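Local coordinates for protein peptide synthetase, module 7 (Actinoplanes teichomyceticus, PDB 4TX3) that forms part of a peptide synthetase module and has a condensation-type fold, probably serving non-ribosomal assembly of a peptide natural product, at residues L240-G245 / D414-A419; Y361-Q366 / L397-A402; Q366-D371 / A402-R407. One frame throughout, in Å; residues are numbered along the deposited sequence.

All three interactions hold together one four-stranded mixed sheet and show how a sheet changes its chemistry with depth. Interaction 2 is the buried one, where two parallel strands meet through backbone bonds and mostly apolar side chains. Interaction 3 carries the same strand pair, 363-369 and 399-407, onward to the surface, sharing Q366 and A402 with interaction 2, and there charged groups take over. Interaction 1, partly buried, adds the antiparallel edge strand 235-242 to strand 413-423, with leucines and an isoleucine on one face and ionic groups on the other. Strand 413-423 in turn flanks strand 399-407, and the E417–R406 salt bridge ties interaction 1 to interaction 3.

Interaction 1: L240-G245 / D414-A419; sequences LRLDAG and DGIEGA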
loop_
_atom_site.group_PDB
_atom_site.type_symbol
_atom_site.label_atom_id
_atom_site.label_comp_id
_atom_site.label_asym_id
_atom_site.label_seq_id
_atom_site.Cartn_x
_atom_site.Cartn_y
_atom_site.Cartn_z
ATOM N N LEU B 240 -25.890 -7.276 3.728
ATOM C CA LEU B 240 -26.241 -7.730 2.408
ATOM C C LEU B 240 -25.154 -8.680 1.941
ATOM O O LEU B 240 -23.969 -8.354 2.066
ATOM C CB LEU B 240 -26.384 -6.510 1.495
ATOM C CG LEU B 240 -26.453 -6.515 -0.023
ATOM C CD1 LEU B 240 -26.868 -5.132 -0.431
ATOM C CD2 LEU B 240 -25.115 -6.830 -0.639
ATOM N N ARG B 241 -25.543 -9.842 1.413
ATOM C CA ARG B 241 -24.569 -10.759 0.835
ATOM C C ARG B 241 -25.007 -11.312 -0.522
ATOM O O ARG B 241 -26.171 -11.622 -0.712
ATOM C CB ARG B 241 -24.290 -11.930 1.786
ATOM C CG ARG B 241 -23.106 -12.785 1.313
ATOM C CD ARG B 241 -23.024 -14.185 1.922
ATOM N NE ARG B 241 -22.109 -15.006 1.127
ATOM C CZ ARG B 241 -20.788 -15.012 1.282
ATOM N NH1 ARG B 241 -20.219 -14.262 2.225
ATOM N NH2 ARG B 241 -20.033 -15.771 0.500
ATOM N N LEU B 242 -24.052 -11.420 -1.450
ATOM C CA LEU B 242 -24.160 -12.220 -2.672
ATOM C C LEU B 242 -23.203 -13.408 -2.592
ATOM O O LEU B 242 -22.002 -13.215 -2.388
ATOM C CB LEU B 242 -23.831 -11.376 -3.907
ATOM C CG LEU B 242 -23.834 -12.127 -5.237
ATOM C CD1 LEU B 242 -25.255 -12.625 -5.588
ATOM C CD2 LEU B 242 -23.272 -11.241 -6.331
ATOM N N ASP B 243 -23.715 -14.631 -2.746
ATOM C CA ASP B 243 -22.898 -15.837 -2.522
ATOM C C ASP B 243 -21.790 -15.961 -3.573
ATOM O O ASP B 243 -21.827 -15.276 -4.591
ATOM C CB ASP B 243 -23.778 -17.100 -2.519
ATOM C CG ASP B 243 -24.608 -17.239 -1.249
ATOM O OD1 ASP B 243 -24.186 -16.715 -0.192
ATOM O OD2 ASP B 243 -25.687 -17.874 -1.302
ATOM N N ALA B 244 -20.824 -16.846 -3.329
ATOM C CA ALA B 244 -19.619 -16.947 -4.152
ATOM C C ALA B 244 -19.900 -17.391 -5.590
ATOM O O ALA B 244 -19.362 -16.823 -6.544
ATOM C CB ALA B 244 -18.617 -17.908 -3.487
ATOM N N GLY B 245 -20.723 -18.425 -5.736
ATOM C CA GLY B 245 -21.109 -18.927 -7.045
ATOM C C GLY B 245 -21.693 -17.874 -7.983
ATOM O O GLY B 245 -21.161 -17.658 -9.074
ATOM N N ASP B 414 -15.088 -14.749 -4.460
ATOM C CA ASP B 414 -15.523 -15.561 -3.335
ATOM C C ASP B 414 -16.684 -14.949 -2.534
ATOM O O ASP B 414 -16.780 -15.139 -1.328
ATOM C CB ASP B 414 -14.333 -15.819 -2.414
ATOM C CG ASP B 414 -14.479 -17.107 -1.641
ATOM O OD1 ASP B 414 -14.844 -18.136 -2.262
ATOM O OD2 ASP B 414 -14.245 -17.087 -0.417
ATOM N N GLY B 415 -17.572 -14.222 -3.212
ATOM C CA GLY B 415 -18.731 -13.613 -2.572
ATOM C C GLY B 415 -18.662 -12.093 -2.489
ATOM O O GLY B 415 -17.580 -11.512 -2.348
ATOM N N ILE B 416 -19.811 -11.428 -2.582
ATOM C CA ILE B 416 -19.831 -9.997 -2.303
ATOM C C ILE B 416 -20.551 -9.722 -0.988
ATOM O O ILE B 416 -21.652 -10.207 -0.748
ATOM C CB ILE B 416 -20.488 -9.193 -3.421
ATOM C CG1 ILE B 416 -19.796 -9.476 -4.759
ATOM C CG2 ILE B 416 -20.433 -7.714 -3.082
ATOM C CD1 ILE B 416 -20.431 -8.763 -5.964
ATOM N N GLU B 417 -19.896 -8.942 -0.138
ATOM C CA GLU B 417 -20.346 -8.661 1.218
ATOM C C GLU B 417 -20.532 -7.148 1.360
ATOM O O GLU B 417 -19.776 -6.367 0.777
ATOM C CB GLU B 417 -19.317 -9.210 2.215
ATOM C CG GLU B 417 -19.499 -8.851 3.685
ATOM C CD GLU B 417 -18.528 -9.635 4.601
ATOM O OE1 GLU B 417 -17.301 -9.659 4.308
ATOM O OE2 GLU B 417 -18.992 -10.242 5.606
ATOM N N GLY B 418 -21.540 -6.710 2.101
ATOM C CA GLY B 418 -21.734 -5.280 2.202
ATOM C C GLY B 418 -22.919 -4.786 2.991
ATOM O O GLY B 418 -23.558 -5.539 3.732
ATOM N N ALA B 419 -23.204 -3.503 2.827
ATOM C CA ALA B 419 -24.264 -2.876 3.576
ATOM C C ALA B 419 -24.914 -1.769 2.775
ATOM O O ALA B 419 -24.269 -1.137 1.938
ATOM C CB ALA B 419 -23.736 -2.330 4.879
#
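R241 lays its side chain across the neighbouring strand, over I416, G415 and D414. Its CB lies 4.0 Å from I416 O, and CG, anti to the backbone N (chi1 -171°), draws closer, at 3.6 Å from I416 O. The chain then runs extended to NE, which turns back to its own segment: R241 NE bonds D243 OD1 at 3.0 Å in a salt bridge, in the guanidinium plane and on the anti lone pair. R241 NH2 lies 3.8 Å from D414 O, oblique to the guanidinium, and 4.0 Å from G415 CA, where a CB on G415 would collide with NH2 as placed; at its backbone angles a CB would also press on D414 O. E417, the cross-strand partner of R241, instead sends its carboxylate to R406. On the other face L242 and I416 lie side by side, L242 CD2 3.8 Å from I416 CD1, while L240 and L242 touch helix 429-448. L242 and I416 exchange two backbone bonds, and G418 N adds a third to L240 O. This antiparallel ladder, hydrogen-bonded pair L242–I416 on its apolar face and non-hydrogen-bonded pair R241–E417 on its charged one, lets strand 235-242 border the condensation-type fold's mixed sheet.

Interaction 2: Y361-Q366 / L397-A402; sequences YQVGLQ and LDLAFA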
loop_
_atom_site.group_PDB
_atom_site.type_symbol
_atom_site.label_atom_id
_atom_site.label_comp_id
_atom_site.label_asym_id
_atom_site.label_seq_id
_atom_site.Cartn_x
_atom_site.Cartn_y
_atom_site.Cartn_z
ATOM N N TYR B 361 -27.642 13.399 -7.842
ATOM C CA TYR B 361 -28.028 12.031 -7.497
ATOM C C TYR B 361 -28.287 11.833 -6.015
ATOM O O TYR B 361 -27.718 12.516 -5.169
ATOM C CB TYR B 361 -26.978 11.014 -7.979
ATOM C CG TYR B 361 -25.634 11.082 -7.294
ATOM C CD1 TYR B 361 -24.645 11.955 -7.739
ATOM C CD2 TYR B 361 -25.341 10.248 -6.212
ATOM C CE1 TYR B 361 -23.410 12.006 -7.116
ATOM C CE2 TYR B 361 -24.113 10.290 -5.579
ATOM C CZ TYR B 361 -23.148 11.171 -6.038
ATOM O OH TYR B 361 -21.917 11.211 -5.411
ATOM N N GLN B 362 -29.162 10.876 -5.720
ATOM C CA GLN B 362 -29.598 10.598 -4.365
ATOM C C GLN B 362 -29.309 9.132 -4.000
ATOM O O GLN B 362 -29.475 8.715 -2.841
ATOM C CB GLN B 362 -31.090 10.924 -4.214
ATOM C CG GLN B 362 -31.451 12.391 -4.456
ATOM C CD GLN B 362 -31.477 12.761 -5.931
ATOM O OE1 GLN B 362 -32.026 12.032 -6.750
ATOM N NE2 GLN B 362 -30.870 13.893 -6.275
ATOM N N VAL B 363 -28.882 8.358 -4.999
ATOM C CA VAL B 363 -28.488 6.968 -4.804
ATOM C C VAL B 363 -27.014 6.784 -5.143
ATOM O O VAL B 363 -26.583 7.138 -6.244
ATOM C CB VAL B 363 -29.321 6.010 -5.671
ATOM C CG1 VAL B 363 -28.951 4.544 -5.366
ATOM C CG2 VAL B 363 -30.802 6.264 -5.448
ATOM N N GLY B 364 -26.242 6.236 -4.202
ATOM C CA GLY B 364 -24.821 6.036 -4.412
ATOM C C GLY B 364 -24.427 4.571 -4.414
ATOM O O GLY B 364 -25.061 3.745 -3.739
ATOM N N LEU B 365 -23.380 4.240 -5.168
ATOM C CA LEU B 365 -22.877 2.872 -5.200
ATOM C C LEU B 365 -21.358 2.805 -5.100
ATOM O O LEU B 365 -20.636 3.463 -5.837
ATOM C CB LEU B 365 -23.339 2.155 -6.464
ATOM C CG LEU B 365 -22.766 0.755 -6.702
ATOM C CD1 LEU B 365 -23.093 -0.166 -5.557
ATOM C CD2 LEU B 365 -23.310 0.196 -7.987
ATOM N N GLN B 366 -20.892 1.990 -4.165
ATOM C CA GLN B 366 -19.473 1.766 -3.937
ATOM C C GLN B 366 -19.192 0.261 -4.013
ATOM O O GLN B 366 -19.769 -0.514 -3.266
ATOM C CB GLN B 366 -19.079 2.327 -2.567
ATOM C CG GLN B 366 -17.803 3.123 -2.537
ATOM C CD GLN B 366 -17.903 4.440 -3.286
ATOM O OE1 GLN B 366 -18.973 5.067 -3.385
ATOM N NE2 GLN B 366 -16.778 4.864 -3.833
ATOM N N LEU B 397 -26.946 11.432 1.221
ATOM C CA LEU B 397 -27.685 10.713 0.192
ATOM C C LEU B 397 -28.969 10.084 0.756
ATOM O O LEU B 397 -29.114 9.906 1.971
ATOM C CB LEU B 397 -26.795 9.631 -0.415
ATOM C CG LEU B 397 -25.573 10.079 -1.214
ATOM C CD1 LEU B 397 -24.647 8.909 -1.455
ATOM C CD2 LEU B 397 -25.982 10.694 -2.532
ATOM N N ASP B 398 -29.891 9.733 -0.128
ATOM C CA ASP B 398 -31.047 8.938 0.269
ATOM C C ASP B 398 -30.635 7.487 0.519
ATOM O O ASP B 398 -30.946 6.911 1.568
ATOM C CB ASP B 398 -32.129 9.024 -0.799
ATOM C CG ASP B 398 -32.664 10.437 -0.957
ATOM O OD1 ASP B 398 -32.083 11.365 -0.342
ATOM O OD2 ASP B 398 -33.655 10.622 -1.693
ATOM N N LEU B 399 -29.914 6.910 -0.439
ATOM C CA LEU B 399 -29.408 5.547 -0.308
ATOM C C LEU B 399 -27.947 5.457 -0.750
ATOM O O LEU B 399 -27.521 6.133 -1.685
ATOM C CB LEU B 399 -30.263 4.569 -1.124
ATOM C CG LEU B 399 -31.776 4.653 -0.898
ATOM C CD1 LEU B 399 -32.547 3.980 -2.020
ATOM C CD2 LEU B 399 -32.132 4.052 0.440
ATOM N N ALA B 400 -27.185 4.602 -0.078
ATOM C CA ALA B 400 -25.776 4.418 -0.396
ATOM C C ALA B 400 -25.373 2.971 -0.157
ATOM O O ALA B 400 -25.387 2.485 0.967
ATOM C CB ALA B 400 -24.895 5.372 0.435
ATOM N N PHE B 401 -25.017 2.288 -1.235
ATOM C CA PHE B 401 -24.584 0.907 -1.166
ATOM C C PHE B 401 -23.078 0.857 -1.061
ATOM O O PHE B 401 -22.379 1.505 -1.859
ATOM C CB PHE B 401 -25.036 0.130 -2.403
ATOM C CG PHE B 401 -26.533 -0.083 -2.495
ATOM C CD1 PHE B 401 -27.358 0.896 -3.015
ATOM C CD2 PHE B 401 -27.099 -1.283 -2.110
ATOM C CE1 PHE B 401 -28.715 0.694 -3.122
ATOM C CE2 PHE B 401 -28.458 -1.485 -2.217
ATOM C CZ PHE B 401 -29.263 -0.499 -2.729
ATOM N N ALA B 402 -22.589 0.096 -0.079
ATOM C CA ALA B 402 -21.159 -0.174 0.074
ATOM C C ALA B 402 -20.899 -1.687 0.007
ATOM O O ALA B 402 -21.138 -2.421 0.972
ATOM C CB ALA B 402 -20.643 0.406 1.377
#
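L397 turns its CG anti to the carbonyl carbon (chi1 -66°), and from there its branch CD2 meets Y361, whose own CG takes the crowded position between backbone N and carbonyl carbon (chi1 67°). The two side chains cross obliquely, L397 CD2 lying 3.6 Å from Y361 CE2. They stand at the mouth of a parallel strand pair, 363-366 beside 399-402, in the mixed sheet of the condensation-type fold. The other branch, L397 CD1, lies 4.1 Å from G364 CA, leaving no room for a CB on G364.

Pairing begins at Q362 O, which is gripped twice: a straight bond from L399 N at 3.0 Å (171° at the hydrogen) and a weaker, bent one from D398 N. The ladder then alternates between strands, G364 N giving to L399 O, F401 N to G364 O and Q366 N to F401 O.

D398 runs alongside Q362, with OD2 3.6 Å from the glutamine CB, and its carboxylate pairs with R227, while the amide of Q362 is held by H358 and T219. An alanine at D398 would probably leave R227 without its charged mate and open a gap beside the Q362 side chain.

V363, L365 and F401 share the face covered by helix 261-278, where L365 CD1 packs 3.7 Å from F401 CB. The phenyl ring of F401 turns its edge to the opposite backbone, its CD1 resting 3.7 Å from G364 O, which lies in the ring plane.

Interaction 3: Q366-D371 / A402-R407; sequences QVREED and ALTERR
The carboxylate of E369 meets the guanidinium of R407 edge-on, the two planes only 4° apart. E369 OE2 accepts from R407 NE in a salt bridge whose 2.4 Å length is too short to be trusted, and more weakly from R407 NH2 at 3.0 Å. T404 CG2 lies over one face of two other guanidinium groups, offset toward the rim of each: 4.1 Å above that of R368 and 4.2 Å above that of R406. At the edge of the R406 group, in its plane, E370 CG comes 3.2 Å from NH1; the ionic link from E370 OE2 to R406 NH1 is long.

E405 completes the cluster. Its OE1 stands 3.4 Å from E369 OE1, with the carboxylates turned 73° apart, like charges whose repulsion R407 would probably ease, through its bond to E369 and a long ionic approach of its NH2 to E405 OE1; E405 OE2 bonds H247. Along the backbone the parallel ladder continues, Q366 O taking the N-H of L403 at 2.7 Å, L403 O that of R368, and R368 O that of E405. Farther on a weak backbone bond, E370 N to E405 O, follows, and E370 OE1 accepts weakly from R407 N.

V367 and L403, on the same face as E369 and E405, pack against helix 261-278. Strand 363-369 is outermost in the sheet within this chain, whereas strand 399-407 has strand 413-423 on its far side.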
loop_
_atom_site.group_PDB
_atom_site.type_symbol
_atom_site.label_atom_id
_atom_site.label_comp_id
_atom_site.label_asym_id
_atom_site.label_seq_id
_atom_site.Cartn_x
_atom_site.Cartn_y
_atom_site.Cartn_z
ATOM N N GLN B 366 -20.892 1.990 -4.165
ATOM C CA GLN B 366 -19.473 1.766 -3.937
ATOM C C GLN B 366 -19.192 0.261 -4.013
ATOM O O GLN B 366 -19.769 -0.514 -3.266
ATOM C CB GLN B 366 -19.079 2.327 -2.567
ATOM C CG GLN B 366 -17.803 3.123 -2.537
ATOM C CD GLN B 366 -17.903 4.440 -3.286
ATOM O OE1 GLN B 366 -18.973 5.067 -3.385
ATOM N NE2 GLN B 366 -16.778 4.864 -3.833
ATOM N N VAL B 367 -18.343 -0.154 -4.937
ATOM C CA VAL B 367 -17.952 -1.544 -5.045
ATOM C C VAL B 367 -16.448 -1.612 -4.987
ATOM O O VAL B 367 -15.785 -1.359 -5.980
ATOM C CB VAL B 367 -18.441 -2.199 -6.351
ATOM C CG1 VAL B 367 -17.860 -3.606 -6.491
ATOM C CG2 VAL B 367 -19.960 -2.249 -6.398
ATOM N N ARG B 368 -15.902 -1.936 -3.819
ATOM C CA ARG B 368 -14.450 -1.927 -3.643
ATOM C C ARG B 368 -13.884 -3.339 -3.483
ATOM O O ARG B 368 -14.611 -4.295 -3.180
ATOM C CB ARG B 368 -14.065 -1.081 -2.427
ATOM C CG ARG B 368 -14.350 -1.785 -1.112
ATOM C CD ARG B 368 -13.843 -1.022 0.096
ATOM N NE ARG B 368 -13.799 -1.885 1.273
ATOM C CZ ARG B 368 -12.727 -2.580 1.649
ATOM N NH1 ARG B 368 -11.605 -2.503 0.938
ATOM N NH2 ARG B 368 -12.771 -3.349 2.736
ATOM N N GLU B 369 -12.576 -3.460 -3.680
ATOM C CA GLU B 369 -11.868 -4.718 -3.424
ATOM C C GLU B 369 -11.559 -4.910 -1.938
ATOM O O GLU B 369 -11.597 -3.949 -1.170
ATOM C CB GLU B 369 -10.571 -4.770 -4.228
ATOM C CG GLU B 369 -10.337 -6.110 -4.871
ATOM C CD GLU B 369 -11.171 -6.277 -6.108
ATOM O OE1 GLU B 369 -11.690 -5.250 -6.591
ATOM O OE2 GLU B 369 -11.312 -7.420 -6.599
ATOM N N GLU B 370 -11.275 -6.155 -1.548
ATOM C CA GLU B 370 -10.773 -6.493 -0.212
ATOM C C GLU B 370 -9.610 -5.600 0.138
ATOM O O GLU B 370 -8.940 -5.117 -0.767
ATOM C CB GLU B 370 -10.288 -7.933 -0.170
ATOM C CG GLU B 370 -11.175 -8.904 0.528
ATOM C CD GLU B 370 -10.804 -10.319 0.155
ATOM O OE1 GLU B 370 -10.102 -10.487 -0.879
ATOM O OE2 GLU B 370 -11.214 -11.254 0.885
ATOM N N ASP B 371 -9.352 -5.388 1.425
ATOM C CA ASP B 371 -8.074 -4.793 1.841
ATOM C C ASP B 371 -8.048 -3.294 1.529
ATOM O O ASP B 371 -7.274 -2.517 2.104
ATOM C CB ASP B 371 -6.895 -5.527 1.157
ATOM C CG ASP B 371 -5.536 -5.081 1.670
ATOM O OD1 ASP B 371 -5.486 -4.323 2.669
ATOM O OD2 ASP B 371 -4.513 -5.474 1.053
ATOM N N ALA B 402 -22.589 0.096 -0.079
ATOM C CA ALA B 402 -21.159 -0.174 0.074
ATOM C C ALA B 402 -20.899 -1.687 0.007
ATOM O O ALA B 402 -21.138 -2.421 0.972
ATOM C CB ALA B 402 -20.643 0.406 1.377
ATOM N N LEU B 403 -20.417 -2.139 -1.145
ATOM C CA LEU B 403 -20.176 -3.550 -1.404
ATOM C C LEU B 403 -18.697 -3.837 -1.540
ATOM O O LEU B 403 -17.972 -3.078 -2.202
ATOM C CB LEU B 403 -20.889 -4.010 -2.681
ATOM C CG LEU B 403 -22.371 -3.698 -2.903
ATOM C CD1 LEU B 403 -22.852 -4.499 -4.089
ATOM C CD2 LEU B 403 -23.204 -3.999 -1.680
ATOM N N THR B 404 -18.264 -4.945 -0.936
ATOM C CA THR B 404 -16.881 -5.409 -1.012
ATOM C C THR B 404 -16.774 -6.771 -1.691
ATOM O O THR B 404 -17.388 -7.732 -1.243
ATOM C CB THR B 404 -16.251 -5.529 0.384
ATOM O OG1 THR B 404 -16.253 -4.250 1.017
ATOM C CG2 THR B 404 -14.811 -6.050 0.293
ATOM N N GLU B 405 -15.983 -6.846 -2.761
ATOM C CA GLU B 405 -15.646 -8.118 -3.400
ATOM C C GLU B 405 -14.642 -8.906 -2.568
ATOM O O GLU B 405 -13.533 -8.428 -2.344
ATOM C CB GLU B 405 -15.053 -7.889 -4.798
ATOM C CG GLU B 405 -16.014 -7.391 -5.880
ATOM C CD GLU B 405 -15.433 -7.571 -7.286
ATOM O OE1 GLU B 405 -14.569 -6.755 -7.689
ATOM O OE2 GLU B 405 -15.823 -8.544 -7.984
ATOM N N ARG B 406 -15.025 -10.100 -2.114
ATOM C CA ARG B 406 -14.083 -11.028 -1.481
ATOM C C ARG B 406 -13.361 -11.839 -2.548
ATOM O O ARG B 406 -13.920 -12.113 -3.608
ATOM C CB ARG B 406 -14.786 -11.998 -0.524
ATOM C CG ARG B 406 -15.429 -11.374 0.695
ATOM C CD ARG B 406 -14.412 -10.632 1.489
ATOM N NE ARG B 406 -14.989 -10.033 2.680
ATOM C CZ ARG B 406 -14.345 -9.157 3.443
ATOM N NH1 ARG B 406 -13.107 -8.786 3.122
ATOM N NH2 ARG B 406 -14.941 -8.644 4.513
ATOM N N ARG B 407 -12.127 -12.241 -2.257
ATOM C CA ARG B 407 -11.402 -13.157 -3.137
ATOM C C ARG B 407 -10.670 -14.241 -2.357
ATOM O O ARG B 407 -10.256 -14.036 -1.209
ATOM C CB ARG B 407 -10.416 -12.392 -4.016
ATOM C CG ARG B 407 -11.121 -11.483 -4.990
ATOM C CD ARG B 407 -10.162 -10.634 -5.779
ATOM N NE ARG B 407 -10.896 -9.814 -6.727
ATOM C CZ ARG B 407 -11.466 -10.292 -7.825
ATOM N NH1 ARG B 407 -11.383 -11.591 -8.107
ATOM N NH2 ARG B 407 -12.117 -9.473 -8.640
#